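PDB 3TEV: glycosyl hyrolase, family 3 from Deinococcus radiodurans, which probably hydrolyses O-glycosidic bonds as a family 3 glycoside hydrolase with a TIM-barrel domain. Local coordinates for residues Q20-D25 and A304-Y309; D262-Q267 and G276-R281. All coordinates share one frame; numbering follows the deposited sequence.

Contact 1 of 2, residues Q20-D25 and A304-Y309; sequences QLLMID and AAVAEY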
loop_
_atom_site.group_PDB
_atom_site.type_symbol
_atom_site.label_atom_id
_atom_site.label_comp_id
_atom_site.label_asym_id
_atom_site.label_seq_id
_atom_site.Cartn_x
_atom_site.Cartn_y
_atom_site.Cartn_z
ATOM N N GLN A 20 13.162 7.132 -5.602
ATOM C CA GLN A 20 13.224 6.195 -4.481
ATOM C C GLN A 20 11.997 6.290 -3.565
ATOM O O GLN A 20 11.834 5.489 -2.632
ATOM C CB GLN A 20 14.519 6.418 -3.706
ATOM C CG GLN A 20 15.770 6.085 -4.559
ATOM C CD GLN A 20 17.094 6.492 -3.927
ATOM O OE1 GLN A 20 17.169 7.454 -3.131
ATOM N NE2 GLN A 20 18.171 5.772 -4.310
ATOM N N LEU A 21 11.118 7.254 -3.854
ATOM C CA LEU A 21 9.897 7.447 -3.055
ATOM C C LEU A 21 8.635 7.086 -3.839
ATOM O O LEU A 21 7.527 7.342 -3.382
ATOM C CB LEU A 21 9.819 8.895 -2.538
ATOM C CG LEU A 21 11.051 9.400 -1.766
ATOM C CD1 LEU A 21 10.990 10.939 -1.553
ATOM C CD2 LEU A 21 11.240 8.644 -0.443
ATOM N N LEU A 22 8.808 6.498 -5.025
ATOM C CA LEU A 22 7.663 6.144 -5.864
ATOM C C LEU A 22 7.556 4.654 -6.117
ATOM O O LEU A 22 8.570 3.946 -6.214
ATOM C CB LEU A 22 7.716 6.848 -7.221
ATOM C CG LEU A 22 7.895 8.353 -7.357
ATOM C CD1 LEU A 22 7.722 8.722 -8.849
ATOM C CD2 LEU A 22 6.891 9.123 -6.496
HETATM N N MSE A 23 6.326 4.193 -6.269
HETATM C CA MSE A 23 6.047 2.839 -6.697
HETATM C C MSE A 23 5.269 2.997 -8.001
HETATM O O MSE A 23 4.207 3.654 -8.043
HETATM C CB MSE A 23 5.205 2.091 -5.654
HETATM C CG MSE A 23 4.785 0.678 -6.078
HETATM SE SE MSE A 23 3.871 -0.297 -4.640
HETATM C CE MSE A 23 5.336 -1.347 -3.925
ATOM N N ILE A 24 5.791 2.402 -9.062
ATOM C CA ILE A 24 5.196 2.565 -10.377
ATOM C C ILE A 24 4.719 1.238 -10.939
ATOM O O ILE A 24 5.102 0.176 -10.444
ATOM C CB ILE A 24 6.200 3.170 -11.363
ATOM C CG1 ILE A 24 7.353 2.198 -11.589
ATOM C CG2 ILE A 24 6.694 4.530 -10.875
ATOM C CD1 ILE A 24 8.242 2.582 -12.802
ATOM N N ASP A 25 3.903 1.306 -11.985
ATOM C CA ASP A 25 3.502 0.109 -12.710
ATOM C C ASP A 25 4.286 -0.025 -14.006
ATOM O O ASP A 25 4.895 0.943 -14.482
ATOM C CB ASP A 25 1.970 0.058 -12.944
ATOM C CG ASP A 25 1.421 1.268 -13.722
ATOM O OD1 ASP A 25 1.969 2.394 -13.644
ATOM O OD2 ASP A 25 0.399 1.089 -14.417
ATOM N N ALA A 304 8.959 14.747 -11.462
ATOM C CA ALA A 304 9.352 16.143 -11.575
ATOM C C ALA A 304 8.916 16.949 -10.349
ATOM O O ALA A 304 9.695 17.759 -9.834
ATOM C CB ALA A 304 8.821 16.791 -12.907
ATOM N N ALA A 305 7.697 16.712 -9.865
ATOM C CA ALA A 305 7.225 17.421 -8.680
ATOM C C ALA A 305 8.000 16.969 -7.441
ATOM O O ALA A 305 8.403 17.789 -6.617
ATOM C CB ALA A 305 5.729 17.210 -8.479
ATOM N N VAL A 306 8.226 15.668 -7.303
ATOM C CA VAL A 306 8.928 15.190 -6.133
ATOM C C VAL A 306 10.391 15.651 -6.182
ATOM O O VAL A 306 11.006 15.886 -5.126
ATOM C CB VAL A 306 8.780 13.655 -5.980
ATOM C CG1 VAL A 306 9.600 13.116 -4.800
ATOM C CG2 VAL A 306 7.291 13.292 -5.809
ATOM N N ALA A 307 10.937 15.819 -7.395
ATOM C CA ALA A 307 12.317 16.321 -7.549
ATOM C C ALA A 307 12.518 17.726 -6.959
ATOM O O ALA A 307 13.613 18.061 -6.535
ATOM C CB ALA A 307 12.770 16.288 -9.027
ATOM N N GLU A 308 11.457 18.531 -6.919
ATOM C CA GLU A 308 11.522 19.884 -6.336
ATOM C C GLU A 308 11.367 19.869 -4.815
ATOM O O GLU A 308 11.894 20.738 -4.122
ATOM C CB GLU A 308 10.445 20.783 -6.940
ATOM C CG GLU A 308 10.509 20.872 -8.447
ATOM C CD GLU A 308 11.831 21.462 -8.929
ATOM O OE1 GLU A 308 12.377 22.381 -8.254
ATOM O OE2 GLU A 308 12.336 21.000 -9.981
ATOM N N TYR A 309 10.646 18.873 -4.310
ATOM C CA TYR A 309 10.397 18.712 -2.880
ATOM C C TYR A 309 11.615 18.149 -2.135
ATOM O O TYR A 309 12.015 18.641 -1.092
ATOM C CB TYR A 309 9.159 17.820 -2.704
ATOM C CG TYR A 309 9.034 17.091 -1.383
ATOM C CD1 TYR A 309 8.712 17.769 -0.200
ATOM C CD2 TYR A 309 9.194 15.709 -1.317
ATOM C CE1 TYR A 309 8.591 17.079 1.012
ATOM C CE2 TYR A 309 9.052 15.034 -0.139
ATOM C CZ TYR A 309 8.761 15.716 1.022
ATOM O OH TYR A 309 8.648 15.003 2.198
#
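The backbones of Leu21 and Val306 come nearest at 8.4 Å between their CA atoms, where a short 3-10 turn passes into strand 22-24 and helix 296-309 approaches its last turn. At that spacing only side chains bridge the gap, and no hydrogen bond links the two segments. Val306 serves both leucines with its forked end. Its CG1 stands anti to the backbone N (chi1 176°) and reaches Leu21 CD1 at 4.1 Å, while CG2, set beside that nitrogen, faces Leu22 CD2 at 4.2 Å. One beta-branched residue is thereby divided between two consecutive leucines, both of which leave the backbone toward the helix. The Leu21 and Val306 side chains meet at a slant, methyl against methyl. Beyond them the ring of Tyr309 stands further back, its CE2 4.7 Å from Leu21 CD1. The three touching residues are buried; with a small share from Tyr309 the two segments bury 120 Å² together, and the contacts are apolar. This is the outer layer of a TIM barrel, in which a ring of helices packs around the parallel beta-barrel. Strand 22-24 is hydrogen-bonded to residues of strands 46-49 and 290-291 on its two sides. Helix 296-309, which follows strand 290-291, thus leans on the first strand of the barrel, while Val317 of helix 314-330 touches Leu21 and Leu283 of helix 275-285 touches Val306.

Contact 2 of 2, residues D262-Q267 and G276-R281; sequences DSMGMQ and GEAAVR
In this TIM barrel, Met264 joins the loop after the seventh strand, 258-261, to Ala278 on helix 275-285, the helix that leads to the eighth strand. In family 3 glycoside hydrolases the loop after the seventh strand borders the substrate pocket, consistent with the place of residues 262-267 here. The loop folds into a type I beta turn from Ser263 to Met266, with Met266 at the N-cap position of helix 267-272. Met264, present as selenomethionine, is the residue that turns to the helix. Its chain bends at both chi2 (-59°) and chi3 (-66°), curling the terminal methyl onto one helical turn. There CE sits 3.3 Å from Ala278 CB, tighter than usual for two carbons, which makes its exact position doubtful. As modelled, CE also lies 3.9 Å from Ala278 C. Val290 of the eighth strand touches both Met264 and Ala279, and the Met264 backbone is hydrogen-bonded to Met291, tying the seventh strand's loop to that strand. Within the loop, Ser263 N donates to Asp262 OD1 at 2.7 Å, on the anti side of the carboxylate and 25° out of its plane.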
loop_
_atom_site.group_PDB
_atom_site.type_symbol
_atom_site.label_atom_id
_atom_site.label_comp_id
_atom_site.label_asym_id
_atom_site.label_seq_id
_atom_site.Cartn_x
_atom_site.Cartn_y
_atom_site.Cartn_z
ATOM N N ASP A 262 -2.720 4.901 -1.533
ATOM C CA ASP A 262 -3.442 4.191 -2.587
ATOM C C ASP A 262 -3.064 4.810 -3.949
ATOM O O ASP A 262 -2.484 5.910 -4.018
ATOM C CB ASP A 262 -4.959 4.275 -2.336
ATOM C CG ASP A 262 -5.765 3.159 -3.046
ATOM O OD1 ASP A 262 -5.247 2.516 -3.980
ATOM O OD2 ASP A 262 -6.939 2.931 -2.659
ATOM N N SER A 263 -3.388 4.108 -5.032
ATOM C CA SER A 263 -3.085 4.573 -6.393
ATOM C C SER A 263 -3.494 6.047 -6.645
ATOM O O SER A 263 -4.665 6.410 -6.457
ATOM C CB SER A 263 -3.793 3.657 -7.393
ATOM O OG SER A 263 -3.799 4.232 -8.695
HETATM N N MSE A 264 -2.558 6.894 -7.079
HETATM C CA MSE A 264 -2.922 8.311 -7.302
HETATM C C MSE A 264 -3.701 8.560 -8.609
HETATM O O MSE A 264 -4.117 9.691 -8.876
HETATM C CB MSE A 264 -1.702 9.235 -7.219
HETATM C CG MSE A 264 -0.861 9.088 -5.953
HETATM SE SE MSE A 264 -1.826 9.406 -4.273
HETATM C CE MSE A 264 -2.244 11.309 -4.415
ATOM N N GLY A 265 -3.885 7.499 -9.402
ATOM C CA GLY A 265 -4.623 7.540 -10.672
ATOM C C GLY A 265 -6.125 7.272 -10.584
ATOM O O GLY A 265 -6.811 7.162 -11.594
HETATM N N MSE A 266 -6.640 7.170 -9.371
HETATM C CA MSE A 266 -8.062 6.957 -9.183
HETATM C C MSE A 266 -8.844 8.249 -9.383
HETATM O O MSE A 266 -8.398 9.332 -8.981
HETATM C CB MSE A 266 -8.331 6.305 -7.832
HETATM C CG MSE A 266 -7.962 4.825 -7.851
HETATM SE SE MSE A 266 -7.813 4.069 -6.076
HETATM C CE MSE A 266 -9.714 4.113 -5.560
ATOM N N GLN A 267 -10.000 8.107 -10.026
ATOM C CA GLN A 267 -10.740 9.220 -10.610
ATOM C C GLN A 267 -11.020 10.390 -9.664
ATOM O O GLN A 267 -10.791 11.543 -10.025
ATOM C CB GLN A 267 -12.042 8.719 -11.243
ATOM C CG GLN A 267 -12.601 9.652 -12.313
ATOM C CD GLN A 267 -13.822 9.085 -13.045
ATOM O OE1 GLN A 267 -14.531 8.210 -12.534
ATOM N NE2 GLN A 267 -14.074 9.601 -14.248
ATOM N N GLY A 276 1.328 15.634 -9.522
ATOM C CA GLY A 276 2.527 15.991 -8.783
ATOM C C GLY A 276 2.274 16.669 -7.449
ATOM O O GLY A 276 2.887 16.311 -6.444
ATOM N N GLU A 277 1.374 17.646 -7.442
ATOM C CA GLU A 277 0.909 18.275 -6.210
ATOM C C GLU A 277 0.421 17.229 -5.182
ATOM O O GLU A 277 0.824 17.261 -4.028
ATOM C CB GLU A 277 -0.187 19.319 -6.536
ATOM C CG GLU A 277 -1.321 19.456 -5.502
ATOM C CD GLU A 277 -2.499 20.311 -5.987
ATOM O OE1 GLU A 277 -3.344 19.824 -6.785
ATOM O OE2 GLU A 277 -2.588 21.485 -5.552
ATOM N N ALA A 278 -0.425 16.296 -5.609
ATOM C CA ALA A 278 -0.965 15.284 -4.707
ATOM C C ALA A 278 0.156 14.409 -4.107
ATOM O O ALA A 278 0.152 14.107 -2.916
ATOM C CB ALA A 278 -2.026 14.438 -5.411
ATOM N N ALA A 279 1.121 14.023 -4.929
ATOM C CA ALA A 279 2.197 13.171 -4.469
ATOM C C ALA A 279 3.101 13.896 -3.445
ATOM O O ALA A 279 3.482 13.323 -2.431
ATOM C CB ALA A 279 2.994 12.669 -5.639
ATOM N N VAL A 280 3.395 15.169 -3.691
ATOM C CA VAL A 280 4.208 15.944 -2.767
ATOM C C VAL A 280 3.459 16.110 -1.443
ATOM O O VAL A 280 4.022 15.913 -0.364
ATOM C CB VAL A 280 4.642 17.300 -3.411
ATOM C CG1 VAL A 280 5.162 18.287 -2.373
ATOM C CG2 VAL A 280 5.696 17.039 -4.498
ATOM N N ARG A 281 2.167 16.413 -1.539
ATOM C CA ARG A 281 1.330 16.574 -0.346
ATOM C C ARG A 281 1.251 15.269 0.476
ATOM O O ARG A 281 1.348 15.320 1.708
ATOM C CB ARG A 281 -0.054 17.107 -0.735
ATOM C CG ARG A 281 -1.080 17.176 0.406
ATOM C CD ARG A 281 -0.892 18.363 1.411
ATOM N NE ARG A 281 -1.869 18.327 2.514
ATOM C CZ ARG A 281 -2.066 19.312 3.399
ATOM N NH1 ARG A 281 -1.368 20.443 3.339
ATOM N NH2 ARG A 281 -2.976 19.173 4.354
#

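Contacts 1 and 2 lie with their centres about 11 Å apart, and contact 2 is nested in the long chain loop that contact 1 closes. They meet through neighbouring helices: Ala305 CB stands 3.4 Å from Gly276 CA, consistent with the lack of a side chain on Gly276 permitting a close approach of the two helices. Further along, Val280 CG2 is 3.5 Å from Ala305 O and 4.0 Å from Tyr309 CB. Strand 290-291 lies between them, adjoining a segment of each contact. The pair illustrates the barrel's polarity: contact 1 begins at the N-terminal end of a strand, whereas segment 262-267 lies at the C-terminal strand ends, where TIM-barrel enzymes place the active site.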